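Local coordinates for protein DNA-3-methyladenine glycosidase II, putative (Deinococcus radiodurans, PDB 2YG9) that belongs to the helix-hairpin-helix (HhH-GPD) superfamily of DNA repair proteins, and folds as a single chain rich in helices and without strands, at residues V66-V69 with A70-L74; G176-A179 with L180-V184. One frame throughout, in Å; residues are numbered along the deposited sequence.

Interaction 1: residues V66-V69 with A70-L74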
loop_
_atom_site.group_PDB
_atom_site.type_symbol
_atom_site.label_atom_id
_atom_site.label_comp_id
_atom_site.label_asym_id
_atom_site.label_seq_id
_atom_site.Cartn_x
_atom_site.Cartn_y
_atom_site.Cartn_z
ATOM N N VAL A 66 1.197 10.299 4.320
ATOM C CA VAL A 66 2.311 11.242 4.277
ATOM C C VAL A 66 3.630 10.490 4.410
ATOM O O VAL A 66 4.546 10.756 3.657
ATOM C CB VAL A 66 2.188 12.350 5.369
ATOM C CG1 VAL A 66 3.519 13.100 5.515
ATOM C CG2 VAL A 66 1.039 13.293 5.041
ATOM N N ARG A 67 3.679 9.488 5.302
ATOM C CA ARG A 67 4.887 8.639 5.430
ATOM C C ARG A 67 5.243 7.965 4.100
ATOM O O ARG A 67 6.387 7.975 3.695
ATOM C CB ARG A 67 4.722 7.541 6.495
ATOM C CG ARG A 67 6.058 6.881 6.870
ATOM C CD ARG A 67 5.863 5.663 7.724
ATOM N NE ARG A 67 5.619 5.996 9.128
ATOM C CZ ARG A 67 6.573 6.197 10.049
ATOM N NH1 ARG A 67 7.875 6.156 9.745
ATOM N NH2 ARG A 67 6.217 6.474 11.302
ATOM N N SER A 68 4.238 7.396 3.451
ATOM C CA SER A 68 4.431 6.670 2.196
ATOM C C SER A 68 5.031 7.606 1.128
ATOM O O SER A 68 6.070 7.303 0.510
ATOM C CB SER A 68 3.086 6.076 1.743
ATOM O OG SER A 68 3.123 5.711 0.367
ATOM N N VAL A 69 4.389 8.760 0.964
ATOM C CA VAL A 69 4.783 9.747 -0.021
ATOM C C VAL A 69 6.217 10.224 0.233
ATOM O O VAL A 69 7.067 10.209 -0.661
ATOM C CB VAL A 69 3.801 10.948 -0.010
ATOM C CG1 VAL A 69 4.320 12.110 -0.839
ATOM C CG2 VAL A 69 2.431 10.494 -0.492
ATOM N N ALA A 70 6.463 10.646 1.457
ATOM C CA ALA A 70 7.774 11.139 1.868
ATOM C C ALA A 70 8.890 10.138 1.672
ATOM O O ALA A 70 9.978 10.523 1.276
ATOM C CB ALA A 70 7.739 11.591 3.301
ATOM N N GLY A 71 8.618 8.864 1.945
ATOM C CA GLY A 71 9.609 7.822 1.819
ATOM C C GLY A 71 9.932 7.312 0.421
ATOM O O GLY A 71 10.883 6.580 0.284
ATOM N N GLN A 72 9.141 7.679 -0.596
ATOM C CA GLN A 72 9.267 7.108 -1.945
ATOM C C GLN A 72 10.642 7.353 -2.558
ATOM O O GLN A 72 11.148 8.457 -2.512
ATOM C CB GLN A 72 8.142 7.617 -2.880
ATOM C CG GLN A 72 6.834 6.858 -2.704
ATOM C CD GLN A 72 5.632 7.451 -3.475
ATOM O OE1 GLN A 72 5.706 8.543 -4.037
ATOM N NE2 GLN A 72 4.526 6.705 -3.508
ATOM N N GLN A 73 11.254 6.279 -3.087
ATOM C CA GLN A 73 12.627 6.300 -3.660
ATOM C C GLN A 73 13.773 6.484 -2.661
ATOM O O GLN A 73 14.925 6.509 -3.074
ATOM C CB GLN A 73 12.764 7.384 -4.737
ATOM C CG GLN A 73 12.037 7.085 -6.037
ATOM C CD GLN A 73 10.554 7.227 -5.934
ATOM O OE1 GLN A 73 10.035 8.306 -5.559
ATOM N NE2 GLN A 73 9.832 6.150 -6.283
ATOM N N LEU A 74 13.480 6.594 -1.366
ATOM C CA LEU A 74 14.523 6.787 -0.359
ATOM C C LEU A 74 14.902 5.467 0.293
ATOM O O LEU A 74 14.118 4.524 0.288
ATOM C CB LEU A 74 14.020 7.704 0.755
ATOM C CG LEU A 74 13.413 9.045 0.366
ATOM C CD1 LEU A 74 13.321 9.902 1.634
ATOM C CD2 LEU A 74 14.227 9.721 -0.714
#

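Interaction 2: residues G176-A179 with L180-V184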
loop_
_atom_site.group_PDB
_atom_site.type_symbol
_atom_site.label_atom_id
_atom_site.label_comp_id
_atom_site.label_asym_id
_atom_site.label_seq_id
_atom_site.Cartn_x
_atom_site.Cartn_y
_atom_site.Cartn_z
ATOM N N GLY A 176 -0.698 -2.735 -11.794
ATOM C CA GLY A 176 0.438 -1.875 -12.160
ATOM C C GLY A 176 1.724 -2.051 -11.370
ATOM O O GLY A 176 2.668 -1.330 -11.587
ATOM N N ASP A 177 1.776 -3.010 -10.459
ATOM C CA ASP A 177 3.000 -3.315 -9.738
ATOM C C ASP A 177 3.782 -4.263 -10.630
ATOM O O ASP A 177 3.312 -5.353 -10.958
ATOM C CB ASP A 177 2.721 -3.982 -8.393
ATOM C CG ASP A 177 3.963 -4.149 -7.554
ATOM O OD1 ASP A 177 4.697 -5.145 -7.742
ATOM O OD2 ASP A 177 4.208 -3.291 -6.675
ATOM N N LEU A 178 4.963 -3.814 -11.053
ATOM C CA LEU A 178 5.800 -4.585 -11.968
ATOM C C LEU A 178 6.212 -5.902 -11.372
ATOM O O LEU A 178 6.216 -6.877 -12.061
ATOM C CB LEU A 178 7.048 -3.768 -12.389
ATOM C CG LEU A 178 8.048 -4.379 -13.394
ATOM C CD1 LEU A 178 7.481 -4.653 -14.776
ATOM C CD2 LEU A 178 9.284 -3.464 -13.510
ATOM N N ALA A 179 6.538 -5.949 -10.081
ATOM C CA ALA A 179 6.991 -7.175 -9.487
ATOM C C ALA A 179 5.864 -8.205 -9.372
ATOM O O ALA A 179 6.073 -9.372 -9.610
ATOM C CB ALA A 179 7.664 -6.906 -8.120
ATOM N N LEU A 180 4.652 -7.767 -9.071
ATOM C CA LEU A 180 3.515 -8.675 -9.044
ATOM C C LEU A 180 3.269 -9.240 -10.465
ATOM O O LEU A 180 3.125 -10.449 -10.661
ATOM C CB LEU A 180 2.273 -7.967 -8.539
ATOM C CG LEU A 180 2.261 -7.534 -7.078
ATOM C CD1 LEU A 180 0.933 -6.862 -6.801
ATOM C CD2 LEU A 180 2.545 -8.733 -6.068
ATOM N N ARG A 181 3.249 -8.364 -11.458
ATOM C CA ARG A 181 2.994 -8.794 -12.815
ATOM C C ARG A 181 4.088 -9.727 -13.371
ATOM O O ARG A 181 3.784 -10.657 -14.134
ATOM C CB ARG A 181 2.790 -7.567 -13.720
ATOM C CG ARG A 181 1.549 -6.749 -13.349
ATOM C CD ARG A 181 0.243 -7.498 -13.628
ATOM N NE ARG A 181 0.102 -7.791 -15.055
ATOM C CZ ARG A 181 -0.369 -6.944 -15.977
ATOM N NH1 ARG A 181 -0.770 -5.723 -15.674
ATOM N NH2 ARG A 181 -0.423 -7.331 -17.241
ATOM N N GLN A 182 5.336 -9.471 -13.011
ATOM C CA GLN A 182 6.489 -10.329 -13.417
ATOM C C GLN A 182 6.409 -11.702 -12.788
ATOM O O GLN A 182 6.692 -12.698 -13.465
ATOM C CB GLN A 182 7.827 -9.680 -13.059
ATOM C CG GLN A 182 8.199 -8.526 -14.030
ATOM C CD GLN A 182 9.474 -7.799 -13.594
ATOM O OE1 GLN A 182 9.872 -7.813 -12.406
ATOM N NE2 GLN A 182 10.113 -7.146 -14.552
ATOM N N GLY A 183 5.931 -11.724 -11.528
ATOM C CA GLY A 183 5.651 -12.938 -10.788
ATOM C C GLY A 183 4.532 -13.780 -11.379
ATOM O O GLY A 183 4.650 -15.007 -11.438
ATOM N N VAL A 184 3.435 -13.137 -11.790
ATOM C CA VAL A 184 2.335 -13.878 -12.401
ATOM C C VAL A 184 2.750 -14.398 -13.773
ATOM O O VAL A 184 2.408 -15.515 -14.135
ATOM C CB VAL A 184 1.032 -13.056 -12.446
ATOM C CG1 VAL A 184 -0.018 -13.785 -13.286
ATOM C CG2 VAL A 184 0.552 -12.712 -10.999
#

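Interaction 1: residues V66-V69 with A70-L74
A70 meets V66 one turn back along helix 61-71 in two ways: its N donates to V66 O over 2.9 Å at an N-H...O angle of 169°, and its CB rests 3.3 Å from the same oxygen. The next amide repeats the step, G71 N to R67 O at 3.0 Å. Then the spacing shortens. Q72 N bonds instead to V69 O, three residues back, over 3.3 Å, from 63° above the carbonyl plane and off its lone pairs. A type II beta turn from G71 to L74 follows, closed by L74 N to G71 O at 3.1 Å; its third position, Q73, has the positive phi that this turn requires.

The first carbons of Q72 lie over the carbonyls of S68 and V69. With chi1 at -81° its CG lies beside the backbone N, 3.3 Å from S68 O, while CB sits 3.6 Å from V69 O. The chain then extends to an amide whose NE2 makes a weak hydrogen bond with T158. V69 contributes its backbone oxygen to the turn and sends its methyl groups elsewhere, against K115, T118 and V119 of helix 113-127, while A70 CB faces L86 and L111.

K115 NZ hydrogen-bonds both A70 O and Q72 O. A70 O lies near the C-terminal end of the helix and Q72 O in the turn; one ammonium bonded to both probably offsets some of the negative end of the helix dipole and links helix and turn to helix 113-127.

Interaction 2: residues G176-A179 with L180-V184
L180 lays its branched end across the side chain of D177 at about a right angle, CG 3.5 Å from D177 OD1 and CD1 3.7 Å from D177 CB. D177 is the N-cap of helix 178-187: its OD1 accepts from L180 N over 2.9 Å, with an N-H...O angle of 155°, through its lone pair anti to OD2. With CG anti to the backbone N (chi1 -173°), the carboxylate lies on the carbonyl side of D177, where OD1 meets the amide three residues on. By its sequence setting, D177 probably corresponds to the conserved aspartate behind the D of the HhH-GPD name.

The capping oxygen has a second partner, W212 NE1 of helix 204-219, and OD2 accepts from W157 NE1. A helix amide and two indoles thus hold the carboxylate in orientation, and this buried group has partners for both oxygens. L180 closes the same corner by packing on S208, L211 and W212.

Backbone bonds continue from the cap. R181 N reaches D177 O over 3.1 Å at 168°, Q182 N reaches L178 O over 2.9 Å, and G183 N bonds to A179 O. On the more exposed flank the Q182 amide crosses L178 obliquely, its NE2 3.6 Å from both CG and CD1 of L178, in van der Waals contact.

R181 leads elsewhere. Its chain bends at both chi2 and chi3, carrying the guanidinium to S175 O, which NH1 hydrogen-bonds, and to a cation-pi contact with W193. At the root of that bent chain, R181 CG sits 3.3 Å from D177 O, the oxygen that also accepts the R181 amide.

Read from the N terminus, the two contacts follow in series: interaction 1 is complete before interaction 2 begins, so they neither nest nor cross. Each is local and closes no long loop. The first joins the C-terminal turn of helix 61-71 to the beta turn leading toward helix 76-87, and the second starts helix 178-187 from the turn before it. Their centres lie 21 Å apart and their nearest atoms about 10 Å, without touching. Adjacent residues of helix 156-166 reach both: T158 bonds weakly to Q72, W157 to D177. Interaction 1 packs on helices 76-87 and 113-127, interaction 2 on helices 193-200 and 204-219.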